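Local coordinates for repeat Five Residue (Rfr) protein or pentapeptide repeat protein (Cyanothece, PDB 2O6W), which is of unknown function but belongs to the pentapeptide repeat family, whose chains wind into a right-handed quadrilateral beta helix, at residues Glu119-Arg124 against Lys139-Asp144. Sequence-based numbering, arbitrary orientation.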
loop_
_atom_site.group_PDB
_atom_site.type_symbol
_atom_site.label_atom_id
_atom_site.label_comp_id
_atom_site.label_asym_id
_atom_site.label_seq_id
_atom_site.Cartn_x
_atom_site.Cartn_y
_atom_site.Cartn_z
ATOM N N GLU A 119 -3.848 7.525 10.107
ATOM C CA GLU A 119 -3.733 8.711 10.957
ATOM C C GLU A 119 -2.774 9.766 10.407
ATOM O O GLU A 119 -1.639 9.463 10.041
ATOM C CB GLU A 119 -3.297 8.326 12.374
ATOM C CG GLU A 119 -3.471 9.456 13.393
ATOM C CD GLU A 119 -3.200 9.013 14.827
ATOM O OE1 GLU A 119 -3.693 7.926 15.217
ATOM O OE2 GLU A 119 -2.517 9.755 15.572
ATOM N N ASN A 120 -3.251 11.006 10.348
ATOM C CA ASN A 120 -2.458 12.126 9.869
ATOM C C ASN A 120 -2.024 12.001 8.419
ATOM O O ASN A 120 -1.156 12.738 7.952
ATOM C CB ASN A 120 -1.226 12.299 10.753
ATOM C CG ASN A 120 -1.592 12.512 12.198
ATOM O OD1 ASN A 120 -2.576 13.187 12.493
ATOM N ND2 ASN A 120 -0.811 11.947 13.107
ATOM N N ALA A 121 -2.628 11.069 7.701
ATOM C CA ALA A 121 -2.270 10.884 6.311
ATOM C C ALA A 121 -2.813 12.041 5.474
ATOM O O ALA A 121 -3.845 12.629 5.807
ATOM C CB ALA A 121 -2.824 9.566 5.806
ATOM N N ASN A 122 -2.107 12.369 4.396
ATOM C CA ASN A 122 -2.525 13.439 3.496
ATOM C C ASN A 122 -3.280 12.867 2.293
ATOM O O ASN A 122 -2.689 12.207 1.437
ATOM C CB ASN A 122 -1.313 14.234 3.004
ATOM C CG ASN A 122 -1.693 15.308 1.993
ATOM O OD1 ASN A 122 -2.857 15.715 1.919
ATOM N ND2 ASN A 122 -0.716 15.782 1.222
ATOM N N LEU A 123 -4.583 13.132 2.231
ATOM C CA LEU A 123 -5.419 12.648 1.142
ATOM C C LEU A 123 -5.890 13.747 0.196
ATOM O O LEU A 123 -6.918 13.598 -0.467
ATOM C CB LEU A 123 -6.639 11.914 1.698
ATOM C CG LEU A 123 -6.427 10.484 2.195
ATOM C CD1 LEU A 123 -5.302 10.434 3.209
ATOM C CD2 LEU A 123 -7.725 9.986 2.811
ATOM N N ARG A 124 -5.142 14.844 0.128
ATOM C CA ARG A 124 -5.497 15.955 -0.751
ATOM C C ARG A 124 -5.490 15.535 -2.210
ATOM O O ARG A 124 -4.477 15.060 -2.717
ATOM C CB ARG A 124 -4.519 17.119 -0.585
ATOM C CG ARG A 124 -4.641 17.871 0.714
ATOM C CD ARG A 124 -3.717 19.076 0.727
ATOM N NE ARG A 124 -3.826 19.811 1.982
ATOM C CZ ARG A 124 -3.214 19.466 3.110
ATOM N NH1 ARG A 124 -2.432 18.397 3.149
ATOM N NH2 ARG A 124 -3.401 20.185 4.210
ATOM N N LYS A 139 -8.436 9.301 11.575
ATOM C CA LYS A 139 -8.144 10.406 12.473
ATOM C C LYS A 139 -7.038 11.324 11.940
ATOM O O LYS A 139 -5.966 10.859 11.554
ATOM C CB LYS A 139 -7.745 9.854 13.843
ATOM C CG LYS A 139 -7.208 10.904 14.799
ATOM C CD LYS A 139 -6.559 10.282 16.023
ATOM C CE LYS A 139 -5.864 11.351 16.848
ATOM N NZ LYS A 139 -5.017 10.789 17.928
ATOM N N GLY A 140 -7.315 12.627 11.908
ATOM C CA GLY A 140 -6.332 13.605 11.461
ATOM C C GLY A 140 -5.970 13.697 9.990
ATOM O O GLY A 140 -5.045 14.425 9.641
ATOM N N ILE A 141 -6.677 12.980 9.122
ATOM C CA ILE A 141 -6.372 13.036 7.690
ATOM C C ILE A 141 -6.609 14.443 7.144
ATOM O O ILE A 141 -7.387 15.211 7.702
ATOM C CB ILE A 141 -7.239 12.050 6.871
ATOM C CG1 ILE A 141 -8.724 12.348 7.082
ATOM C CG2 ILE A 141 -6.930 10.628 7.273
ATOM C CD1 ILE A 141 -9.643 11.492 6.236
ATOM N N GLU A 142 -5.933 14.775 6.054
ATOM C CA GLU A 142 -6.076 16.080 5.428
ATOM C C GLU A 142 -6.749 15.888 4.070
ATOM O O GLU A 142 -6.429 14.952 3.337
ATOM C CB GLU A 142 -4.700 16.721 5.242
ATOM C CG GLU A 142 -3.866 16.787 6.515
ATOM C CD GLU A 142 -2.412 17.188 6.257
ATOM O OE1 GLU A 142 -2.179 18.302 5.739
ATOM O OE2 GLU A 142 -1.500 16.389 6.577
ATOM N N THR A 143 -7.692 16.763 3.741
ATOM C CA THR A 143 -8.395 16.669 2.467
ATOM C C THR A 143 -8.604 18.052 1.865
ATOM O O THR A 143 -8.192 19.055 2.438
ATOM C CB THR A 143 -9.771 15.985 2.633
ATOM O OG1 THR A 143 -10.546 16.697 3.604
ATOM C CG2 THR A 143 -9.601 14.542 3.081
ATOM N N ASP A 144 -9.234 18.100 0.699
ATOM C CA ASP A 144 -9.505 19.366 0.041
ATOM C C ASP A 144 -10.636 19.180 -0.954
ATOM O O ASP A 144 -11.204 18.090 -1.059
ATOM C CB ASP A 144 -8.250 19.888 -0.661
ATOM C CG ASP A 144 -7.739 18.943 -1.735
ATOM O OD1 ASP A 144 -8.394 17.908 -1.997
ATOM O OD2 ASP A 144 -6.677 19.241 -2.327
#
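OE1 of E142 is gripped by both terminal nitrogens of R124, with NH1 at 2.6 Å from OE1 and NH2 at 2.7 Å. The oxygen lies close to the guanidinium plane, yet the carboxylate stands almost upright on that plane, 87° from it: NH2 meets the anti lone pair while NH1 approaches OE1 from above the carboxylate plane. CB of E142 packs over one guanidinium face. Within 119-124, OD1 of N122 accepts a hydrogen bond from the backbone N of R124, forming an Asx turn, and takes a weak bond from NH1. An alanine in place of R124 would probably leave the E142 carboxylate without its charge partner and free to turn. The backbones themselves run parallel: A121 O receives E142 N at 3.0 Å, and E142 O receives L123 N at 2.8 Å, a single bridge at N122 and E142. N120 N bonds to K139 O at 3.0 Å. There E119 and K139 extend side by side, CG anti to the backbone N in each (chi1 -167° and 171°), ending in a long salt bridge, OE2 to NZ 3.6 Å. Among the apolar side chains, CD2 of buried L123 meets I141 CD1 at 4.2 Å. The pairing stacks successive coils near the C-terminal end of the pentapeptide-repeat beta helix, far along the chain from helix 2-10; backbone bonds from E119, N122 and R124 continue it to the coil holding G100-G105, while W149 touches I141 and T143.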